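Local coordinates for sulfur carrier protein ThiS adenylyltransferase (Escherichia coli, PDB 1ZUD) that catalyses the ATP-dependent adenylation of the C-terminal glycine of the sulfur carrier ThiS, a step in thiamine biosynthesis, at residues Q105-G109 against E110-D114; D61-H64 against L65-Q69; G198-Q201 against A202-A205. All blocks are in the same frame, centred on the assembly; numbering follows the deposited sequence.

All three interactions are local and follow one another along the ThiF-family domain, and none touches another. Interaction 2 (61-69) and interaction 1 (105-114) have centres 24 Å apart, but their nearest atoms are only about 6 Å apart. Interaction 3 (198-205) stays about 13 Å from interaction 1 and about 12 Å from interaction 2 at the nearest atoms. Each lies near the ATP site. Interaction 1 contains L107, an ATP-binding residue. In interaction 2 the side chain of N67 is about 3 Å from that of K83, which also binds ATP. In interaction 3, G198 lies near, without touching, the ATP-binding G38. Interactions 2 and 3 also meet the second subunit of the homodimer.

Interaction 1: residues Q105-G109 against E110-D114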
ATOM      1  N   GLN C 105      -8.231 -21.964  14.432  1.00 28.27           N
ATOM      2  CA  GLN C 105      -8.416 -23.161  13.673  1.00 27.25           C
ATOM      3  C   GLN C 105      -8.144 -22.888  12.196  1.00 31.23           C
ATOM      4  O   GLN C 105      -7.996 -21.720  11.778  1.00 27.89           O
ATOM      5  CB  GLN C 105      -9.843 -23.716  13.953  1.00 29.74           C
ATOM      6  CG  GLN C 105     -10.939 -22.893  13.343  1.00 33.92           C
ATOM      7  CD  GLN C 105     -12.336 -23.393  13.671  1.00 37.09           C
ATOM      8  OE1 GLN C 105     -12.980 -22.896  14.590  1.00 35.01           O
ATOM      9  NE2 GLN C 105     -12.809 -24.385  12.914  1.00 26.11           N
ATOM     10  N   ARG C 106      -8.007 -23.973  11.431  1.00 32.41           N
ATOM     11  CA  ARG C 106      -7.785 -23.914   9.982  1.00 39.49           C
ATOM     12  C   ARG C 106      -9.207 -24.141   9.529  1.00 34.40           C
ATOM     13  O   ARG C 106      -9.706 -25.264   9.570  1.00 34.87           O
ATOM     14  CB  ARG C 106      -6.888 -25.069   9.497  1.00 41.45           C
ATOM     15  CG  ARG C 106      -6.643 -25.074   7.965  1.00 50.47           C
ATOM     16  CD  ARG C 106      -5.646 -26.160   7.559  1.00 54.48           C
ATOM     17  NE  ARG C 106      -5.412 -26.247   6.116  1.00 67.64           N
ATOM     18  CZ  ARG C 106      -6.247 -26.808   5.233  1.00 71.99           C
ATOM     19  NH1 ARG C 106      -7.399 -27.345   5.633  1.00 69.86           N
ATOM     20  NH2 ARG C 106      -5.920 -26.846   3.941  1.00 75.22           N
ATOM     21  N   LEU C 107      -9.853 -23.055   9.138  1.00 29.89           N
ATOM     22  CA  LEU C 107     -11.257 -23.105   8.764  1.00 26.06           C
ATOM     23  C   LEU C 107     -11.443 -23.900   7.534  1.00 27.34           C
ATOM     24  O   LEU C 107     -10.853 -23.587   6.510  1.00 27.31           O
ATOM     25  CB  LEU C 107     -11.797 -21.705   8.492  1.00 27.35           C
ATOM     26  CG  LEU C 107     -12.150 -20.803   9.670  1.00 27.09           C
ATOM     27  CD1 LEU C 107     -12.636 -19.437   9.155  1.00 23.43           C
ATOM     28  CD2 LEU C 107     -13.247 -21.495  10.507  1.00 25.61           C
ATOM     29  N   THR C 108     -12.285 -24.908   7.627  1.00 27.57           N
ATOM     30  CA  THR C 108     -12.578 -25.722   6.476  1.00 29.28           C
ATOM     31  C   THR C 108     -13.964 -26.367   6.641  1.00 26.14           C
ATOM     32  O   THR C 108     -14.538 -26.426   7.743  1.00 26.89           O
ATOM     33  CB  THR C 108     -11.474 -26.831   6.298  1.00 37.58           C
ATOM     34  OG1 THR C 108     -11.740 -27.569   5.100  1.00 43.44           O
ATOM     35  CG2 THR C 108     -11.460 -27.802   7.496  1.00 37.69           C
ATOM     36  N   GLY C 109     -14.479 -26.866   5.534  1.00 29.70           N
ATOM     37  CA  GLY C 109     -15.769 -27.524   5.565  1.00 30.28           C
ATOM     38  C   GLY C 109     -16.884 -26.746   6.212  1.00 30.36           C
ATOM     39  O   GLY C 109     -17.082 -25.550   5.939  1.00 26.70           O
ATOM     40  N   GLU C 110     -17.602 -27.422   7.109  1.00 25.76           N
ATOM     41  CA  GLU C 110     -18.732 -26.815   7.783  1.00 28.69           C
ATOM     42  C   GLU C 110     -18.412 -25.561   8.619  1.00 25.10           C
ATOM     43  O   GLU C 110     -19.194 -24.618   8.644  1.00 26.15           O
ATOM     44  CB  GLU C 110     -19.381 -27.884   8.668  1.00 38.36           C
ATOM     45  CG  GLU C 110     -20.477 -27.411   9.560  1.00 48.17           C
ATOM     46  CD  GLU C 110     -20.717 -28.393  10.701  1.00 62.81           C
ATOM     47  OE1 GLU C 110     -20.006 -28.298  11.731  1.00 69.25           O
ATOM     48  OE2 GLU C 110     -21.600 -29.275  10.556  1.00 66.20           O
ATOM     49  N   ALA C 111     -17.298 -25.569   9.330  1.00 28.26           N
ATOM     50  CA  ALA C 111     -16.927 -24.410  10.147  1.00 28.65           C
ATOM     51  C   ALA C 111     -16.622 -23.210   9.203  1.00 24.79           C
ATOM     52  O   ALA C 111     -16.957 -22.074   9.519  1.00 29.46           O
ATOM     53  CB  ALA C 111     -15.676 -24.737  10.989  1.00 27.30           C
ATOM     54  N   LEU C 112     -15.991 -23.469   8.064  1.00 25.30           N
ATOM     55  CA  LEU C 112     -15.687 -22.381   7.138  1.00 23.19           C
ATOM     56  C   LEU C 112     -17.009 -21.800   6.585  1.00 27.59           C
ATOM     57  O   LEU C 112     -17.251 -20.558   6.573  1.00 23.48           O
ATOM     58  CB  LEU C 112     -14.811 -22.914   5.988  1.00 22.64           C
ATOM     59  CG  LEU C 112     -14.665 -21.978   4.789  1.00 19.79           C
ATOM     60  CD1 LEU C 112     -13.930 -20.686   5.221  1.00 23.49           C
ATOM     61  CD2 LEU C 112     -13.857 -22.679   3.667  1.00 22.12           C
ATOM     62  N   LYS C 113     -17.878 -22.703   6.129  1.00 25.94           N
ATOM     63  CA  LYS C 113     -19.158 -22.275   5.590  1.00 26.27           C
ATOM     64  C   LYS C 113     -19.965 -21.436   6.575  1.00 22.01           C
ATOM     65  O   LYS C 113     -20.597 -20.461   6.203  1.00 25.47           O
ATOM     66  CB  LYS C 113     -19.995 -23.502   5.170  1.00 26.10           C
ATOM     67  CG  LYS C 113     -19.532 -24.123   3.848  1.00 35.87           C
ATOM     68  CD  LYS C 113     -20.371 -25.356   3.550  1.00 43.87           C
ATOM     69  CE  LYS C 113     -20.286 -25.797   2.087  1.00 53.05           C
ATOM     70  NZ  LYS C 113     -19.130 -26.710   1.830  1.00 56.87           N
ATOM     71  N   ASP C 114     -19.946 -21.811   7.849  1.00 26.77           N
ATOM     72  CA  ASP C 114     -20.718 -21.075   8.802  1.00 27.21           C
ATOM     73  C   ASP C 114     -20.125 -19.697   9.051  1.00 26.67           C
ATOM     74  O   ASP C 114     -20.876 -18.723   9.224  1.00 25.83           O
ATOM     75  CB  ASP C 114     -20.834 -21.863  10.123  0.50 30.80           C
ATOM     76  CG  ASP C 114     -21.770 -21.188  11.123  0.50 37.49           C
ATOM     77  OD1 ASP C 114     -21.278 -20.399  11.969  0.50 39.41           O
ATOM     78  OD2 ASP C 114     -23.003 -21.424  11.057  0.50 38.26           O
TER
HETATM   79  O   HOH W   1     -15.735 -27.908  10.051  1.00 43.56           O
HETATM   80  O   HOH W   2     -15.994 -25.791   2.655  1.00 53.51           O
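T108 and G109 lead into the first turn of helix 109-118, which follows strand 99-103 in the Rossmann-like ThiF fold. L107, just before them, is an ATP-binding residue. The carbonyl O of T108 faces the start of the helix. It takes a weak hydrogen bond from L112 N at 3.3 Å and another weak, strongly bent one from A111 N. Water 1 helps here: it donates to T108 O and accepts from A111 N, the latter at 2.9 Å. The next carbonyl is held more firmly. K113 N donates to G109 O at 3.0 Å, with a nearly straight N-H...O angle of 171°. K113 CG lies beside the backbone N (chi1 -77°), which lays CG against the same G109 O at 3.5 Å. The start of the K113 side chain thus lies against the carbonyl that its backbone N bonds to. G109 has positive phi (52°), a backbone shape that is generally easier for a glycine.

The apolar side of the turn closes between two leucines and an alanine. L107 CB meets L112 CD1 at 4.0 Å. L107 CD2 lies 4.1 Å from A111 CB. Farther out, the extended side chain of Q105 brings NE2 to 3.5 Å from A111 CB.

E134 of helix 129-141 ties the turn down from outside. One carboxylate oxygen bonds T108 OG1 and the other bonds G109 N. L112 also rests on E134. Strand 30-34 lies beneath the leucines, with L107 on L32 and L112 on I34.

Interaction 2: residues D61-H64 against L65-Q69; sequences DDVH and LSNLQ
H64 and N67 are joined by two hydrogen bonds in opposite directions. H64 N donates to the side-chain O of N67, OD1, at 2.8 Å, with an N-H...O angle of 157°. The donor stands well above the amide plane, 66° out of it. In return, N67 N donates to H64 O at 3.0 Å, which closes the turn leading into the 3-10 segment that begins at L65. The asparagine reaches back because CG sits beside its own backbone N (chi1 -67°), which brings OD1 to H64 N. The backbone turn itself is tight and sets N67 CB 3.1 Å from H64 O.

OD1 has a second, weak donor in K83 NZ, at the start of helix 83-94. K83 binds ATP. R70, another ATP-binding residue, bonds S66 O through NH1. Replacing N67 by an alanine would probably leave H64 N without its acceptor and K83 without this weak mate.

V63 and L68 pack beside the polar pair. V63 CA lies 3.6 Å from N67 OD1, and V63 CG1 lies 4.1 Å from the same oxygen. V63 CG1 also meets L68 CD2 at 4.2 Å, and F74 touches both of these residues. On the dimer side, L65 packs on R8, S66 on M7 and L68 on L94, all of the second subunit.

One amide oxygen is thus shared between the backbone H64 N and, weakly, K83 NZ. This ties the turn to an ATP-binding lysine.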
ATOM      1  N   ASP C  61      -2.002 -20.817  13.677  1.00 22.59           N
ATOM      2  CA  ASP C  61      -0.595 -20.792  14.098  1.00 22.87           C
ATOM      3  C   ASP C  61      -0.351 -20.168  15.471  1.00 21.27           C
ATOM      4  O   ASP C  61      -1.237 -19.586  16.021  1.00 20.62           O
ATOM      5  CB  ASP C  61       0.231 -19.999  13.094  1.00 25.78           C
ATOM      6  CG  ASP C  61       0.388 -20.722  11.762  1.00 40.17           C
ATOM      7  OD1 ASP C  61       0.094 -20.103  10.713  1.00 39.85           O
ATOM      8  OD2 ASP C  61       0.818 -21.903  11.766  1.00 39.88           O
ATOM      9  N   ASP C  62       0.869 -20.324  15.991  1.00 23.21           N
ATOM     10  CA  ASP C  62       1.318 -19.704  17.245  1.00 26.84           C
ATOM     11  C   ASP C  62       2.367 -18.651  16.792  1.00 23.89           C
ATOM     12  O   ASP C  62       2.982 -18.786  15.739  1.00 25.79           O
ATOM     13  CB  ASP C  62       2.006 -20.740  18.178  1.00 25.10           C
ATOM     14  CG  ASP C  62       0.993 -21.714  18.850  1.00 38.83           C
ATOM     15  OD1 ASP C  62      -0.194 -21.362  19.051  1.00 35.94           O
ATOM     16  OD2 ASP C  62       1.388 -22.850  19.190  1.00 42.32           O
ATOM     17  N   VAL C  63       2.584 -17.607  17.574  1.00 22.45           N
ATOM     18  CA  VAL C  63       3.569 -16.622  17.174  1.00 22.18           C
ATOM     19  C   VAL C  63       4.998 -17.195  17.210  1.00 23.90           C
ATOM     20  O   VAL C  63       5.384 -17.902  18.147  1.00 27.62           O
ATOM     21  CB  VAL C  63       3.465 -15.371  18.074  1.00 18.89           C
ATOM     22  CG1 VAL C  63       4.520 -14.340  17.646  1.00 17.38           C
ATOM     23  CG2 VAL C  63       1.973 -14.788  17.990  1.00 20.69           C
ATOM     24  N   HIS C  64       5.799 -16.883  16.191  1.00 24.84           N
ATOM     25  CA  HIS C  64       7.193 -17.359  16.141  1.00 24.32           C
ATOM     26  C   HIS C  64       8.027 -16.112  15.995  1.00 26.04           C
ATOM     27  O   HIS C  64       7.555 -15.131  15.423  1.00 24.93           O
ATOM     28  CB  HIS C  64       7.403 -18.286  14.939  0.50 28.02           C
ATOM     29  CG  HIS C  64       6.499 -19.481  14.941  0.50 38.49           C
ATOM     30  ND1 HIS C  64       6.484 -20.404  15.968  0.50 39.94           N
ATOM     31  CD2 HIS C  64       5.529 -19.868  14.075  0.50 36.13           C
ATOM     32  CE1 HIS C  64       5.540 -21.301  15.738  0.50 39.04           C
ATOM     33  NE2 HIS C  64       4.945 -20.997  14.598  0.50 34.94           N
ATOM     34  N   LEU C  65       9.299 -16.167  16.415  1.00 21.69           N
ATOM     35  CA  LEU C  65      10.150 -14.989  16.344  1.00 22.12           C
ATOM     36  C   LEU C  65      10.285 -14.455  14.915  1.00 24.07           C
ATOM     37  O   LEU C  65      10.291 -13.245  14.706  1.00 20.17           O
ATOM     38  CB  LEU C  65      11.556 -15.322  16.915  1.00 20.76           C
ATOM     39  CG  LEU C  65      12.662 -14.310  16.650  1.00 27.04           C
ATOM     40  CD1 LEU C  65      12.292 -12.944  17.332  1.00 25.07           C
ATOM     41  CD2 LEU C  65      13.987 -14.886  17.183  1.00 23.46           C
ATOM     42  N   SER C  66      10.412 -15.358  13.942  1.00 21.48           N
ATOM     43  CA  SER C  66      10.579 -14.922  12.549  1.00 23.48           C
ATOM     44  C   SER C  66       9.332 -14.221  11.953  1.00 23.12           C
ATOM     45  O   SER C  66       9.400 -13.619  10.885  1.00 25.07           O
ATOM     46  CB  SER C  66      10.973 -16.107  11.676  1.00 24.59           C
ATOM     47  OG  SER C  66       9.865 -16.961  11.541  1.00 28.38           O
ATOM     48  N   ASN C  67       8.205 -14.306  12.638  1.00 21.67           N
ATOM     49  CA  ASN C  67       6.968 -13.616  12.234  1.00 24.45           C
ATOM     50  C   ASN C  67       7.036 -12.098  12.386  1.00 27.21           C
ATOM     51  O   ASN C  67       6.421 -11.353  11.627  1.00 20.86           O
ATOM     52  CB  ASN C  67       5.796 -14.006  13.155  1.00 28.96           C
ATOM     53  CG  ASN C  67       5.378 -15.460  13.031  1.00 28.58           C
ATOM     54  OD1 ASN C  67       4.580 -15.916  13.839  1.00 29.16           O
ATOM     55  ND2 ASN C  67       5.899 -16.185  12.020  1.00 28.25           N
ATOM     56  N   LEU C  68       7.763 -11.648  13.410  1.00 19.74           N
ATOM     57  CA  LEU C  68       7.777 -10.259  13.765  1.00 20.03           C
ATOM     58  C   LEU C  68       8.250  -9.314  12.686  1.00 26.56           C
ATOM     59  O   LEU C  68       7.846  -8.167  12.687  1.00 32.90           O
ATOM     60  CB  LEU C  68       8.580 -10.062  15.084  1.00 18.29           C
ATOM     61  CG  LEU C  68       8.074 -10.979  16.251  1.00 24.86           C
ATOM     62  CD1 LEU C  68       8.766 -10.599  17.643  1.00 24.75           C
ATOM     63  CD2 LEU C  68       6.527 -10.824  16.428  1.00 20.13           C
ATOM     64  N   GLN C  69       9.057  -9.789  11.748  1.00 21.59           N
ATOM     65  CA  GLN C  69       9.533  -8.915  10.686  1.00 22.37           C
ATOM     66  C   GLN C  69       8.365  -8.387   9.837  1.00 24.29           C
ATOM     67  O   GLN C  69       8.521  -7.399   9.112  1.00 28.07           O
ATOM     68  CB  GLN C  69      10.534  -9.713   9.829  1.00 21.40           C
ATOM     69  CG  GLN C  69      10.970  -9.093   8.542  1.00 24.16           C
ATOM     70  CD  GLN C  69      10.235  -9.780   7.355  1.00 26.05           C
ATOM     71  OE1 GLN C  69       9.376 -10.633   7.574  1.00 28.70           O
ATOM     72  NE2 GLN C  69      10.579  -9.413   6.138  1.00 21.30           N
TER

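Interaction 3: residues G198-Q201 against A202-A205; sequences GTLQ and ALEA
G198 to A205 form a buried stretch of alpha helix, with contacts between residues three and four apart. It lies in the middle of helix 191-210, near the centre of the chain. Four backbone bonds hold it in regular succession. A202 N donates to G198 O at 3.1 Å, and L203 N to T199 O at 3.0 Å. E204 N to L200 O and A205 N to Q201 O continue the pattern.

The side chains add to this. L200 CD2 and L203 CD1 meet at 4.2 Å, one methyl against another. L203 has its first torsion at -144°, away from the usual staggered positions, so this rotamer may be somewhat strained. A202 CB rests 3.4 Å from T199 O. E204 CG stands beside its backbone N (chi1 -69°), 3.4 Å from L200 O. The bend at chi2 (-52°) then turns the carboxylate to water 3. This water donates to L200 O at 2.9 Å and also reaches E204 OE1, though at a distance short enough to be doubtful. L200 O therefore accepts from both E204 N and the water.

Helix 191-210 packs against the nucleotide-binding, Rossmann-like part of the fold. T199 and A202 touch Y46 of helix 40-50, which follows the glycine-rich turn with G38. Q201 reaches the sheet, where NE2 bonds the carbonyl oxygens of both D124 and I147. T199 OG1 turns back to G195 O of its own helix.

E204 OE1 also forms salt bridges with R220 and K207, and a hydrogen bond with S227 OG of the second subunit. Those positive neighbours probably keep the carboxylate ionised although it is buried. L200 and L203 both pack on F222 of the second subunit, while T199 and A202 meet its P192.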
ATOM      1  N   GLY C 198      -2.119  -6.109   2.565  1.00 18.16           N
ATOM      2  CA  GLY C 198      -3.161  -6.309   3.553  1.00 13.72           C
ATOM      3  C   GLY C 198      -3.866  -5.018   3.918  1.00 17.56           C
ATOM      4  O   GLY C 198      -5.074  -5.011   4.184  1.00 19.03           O
ATOM      5  N   THR C 199      -3.118  -3.916   3.985  1.00 17.05           N
ATOM      6  CA  THR C 199      -3.746  -2.621   4.296  1.00 17.86           C
ATOM      7  C   THR C 199      -4.743  -2.278   3.166  1.00 21.27           C
ATOM      8  O   THR C 199      -5.841  -1.720   3.419  1.00 18.61           O
ATOM      9  CB  THR C 199      -2.665  -1.504   4.424  1.00 23.96           C
ATOM     10  OG1 THR C 199      -1.768  -1.901   5.456  1.00 21.13           O
ATOM     11  CG2 THR C 199      -3.289  -0.136   4.835  1.00 18.89           C
ATOM     12  N   LEU C 200      -4.363  -2.579   1.925  1.00 17.45           N
ATOM     13  CA  LEU C 200      -5.284  -2.315   0.786  1.00 19.16           C
ATOM     14  C   LEU C 200      -6.543  -3.191   0.888  1.00 16.66           C
ATOM     15  O   LEU C 200      -7.603  -2.760   0.500  1.00 21.03           O
ATOM     16  CB  LEU C 200      -4.584  -2.569  -0.549  1.00 18.84           C
ATOM     17  CG  LEU C 200      -3.592  -1.445  -0.844  1.00 27.55           C
ATOM     18  CD1 LEU C 200      -2.723  -1.857  -2.072  1.00 24.58           C
ATOM     19  CD2 LEU C 200      -4.354  -0.120  -1.005  1.00 25.21           C
ATOM     20  N   GLN C 201      -6.413  -4.428   1.380  1.00 19.37           N
ATOM     21  CA  GLN C 201      -7.577  -5.262   1.631  1.00 22.04           C
ATOM     22  C   GLN C 201      -8.504  -4.541   2.625  1.00 22.16           C
ATOM     23  O   GLN C 201      -9.700  -4.533   2.431  1.00 17.88           O
ATOM     24  CB  GLN C 201      -7.168  -6.594   2.251  1.00 23.90           C
ATOM     25  CG  GLN C 201      -6.536  -7.516   1.245  1.00 24.52           C
ATOM     26  CD  GLN C 201      -6.233  -8.846   1.879  1.00 26.65           C
ATOM     27  OE1 GLN C 201      -5.201  -8.980   2.529  1.00 26.06           O
ATOM     28  NE2 GLN C 201      -7.132  -9.824   1.716  1.00 25.88           N
ATOM     29  N   ALA C 202      -7.964  -3.972   3.713  1.00 16.19           N
ATOM     30  CA  ALA C 202      -8.832  -3.227   4.660  1.00 15.80           C
ATOM     31  C   ALA C 202      -9.572  -2.065   3.957  1.00 16.04           C
ATOM     32  O   ALA C 202     -10.760  -1.804   4.200  1.00 18.58           O
ATOM     33  CB  ALA C 202      -7.928  -2.637   5.884  1.00 14.44           C
ATOM     34  N   LEU C 203      -8.831  -1.307   3.158  1.00 16.82           N
ATOM     35  CA  LEU C 203      -9.391  -0.205   2.413  1.00 19.37           C
ATOM     36  C   LEU C 203     -10.605  -0.702   1.566  1.00 19.01           C
ATOM     37  O   LEU C 203     -11.662  -0.075   1.552  1.00 19.00           O
ATOM     38  CB  LEU C 203      -8.362   0.372   1.418  1.00 18.80           C
ATOM     39  CG  LEU C 203      -8.347   1.907   1.157  1.00 36.05           C
ATOM     40  CD1 LEU C 203      -7.735   2.159  -0.228  1.00 23.03           C
ATOM     41  CD2 LEU C 203      -9.680   2.642   1.335  1.00 22.39           C
ATOM     42  N   GLU C 204     -10.422  -1.791   0.835  1.00 20.44           N
ATOM     43  CA  GLU C 204     -11.520  -2.299  -0.032  1.00 21.15           C
ATOM     44  C   GLU C 204     -12.723  -2.693   0.848  1.00 22.24           C
ATOM     45  O   GLU C 204     -13.884  -2.497   0.493  1.00 20.24           O
ATOM     46  CB  GLU C 204     -10.979  -3.506  -0.857  1.00 19.58           C
ATOM     47  CG  GLU C 204      -9.938  -3.068  -1.926  1.00 24.28           C
ATOM     48  CD  GLU C 204     -10.448  -1.934  -2.817  1.00 29.79           C
ATOM     49  OE1 GLU C 204      -9.665  -1.030  -3.227  1.00 29.82           O
ATOM     50  OE2 GLU C 204     -11.667  -1.933  -3.098  1.00 34.00           O
ATOM     51  N   ALA C 205     -12.444  -3.221   2.029  1.00 18.54           N
ATOM     52  CA  ALA C 205     -13.521  -3.636   2.928  1.00 22.21           C
ATOM     53  C   ALA C 205     -14.336  -2.473   3.438  1.00 18.02           C
ATOM     54  O   ALA C 205     -15.573  -2.534   3.516  1.00 20.34           O
ATOM     55  CB  ALA C 205     -12.966  -4.445   4.133  1.00 20.63           C
TER
HETATM   56  O   HOH W   3      -7.563  -1.066  -1.844  1.00 37.20           O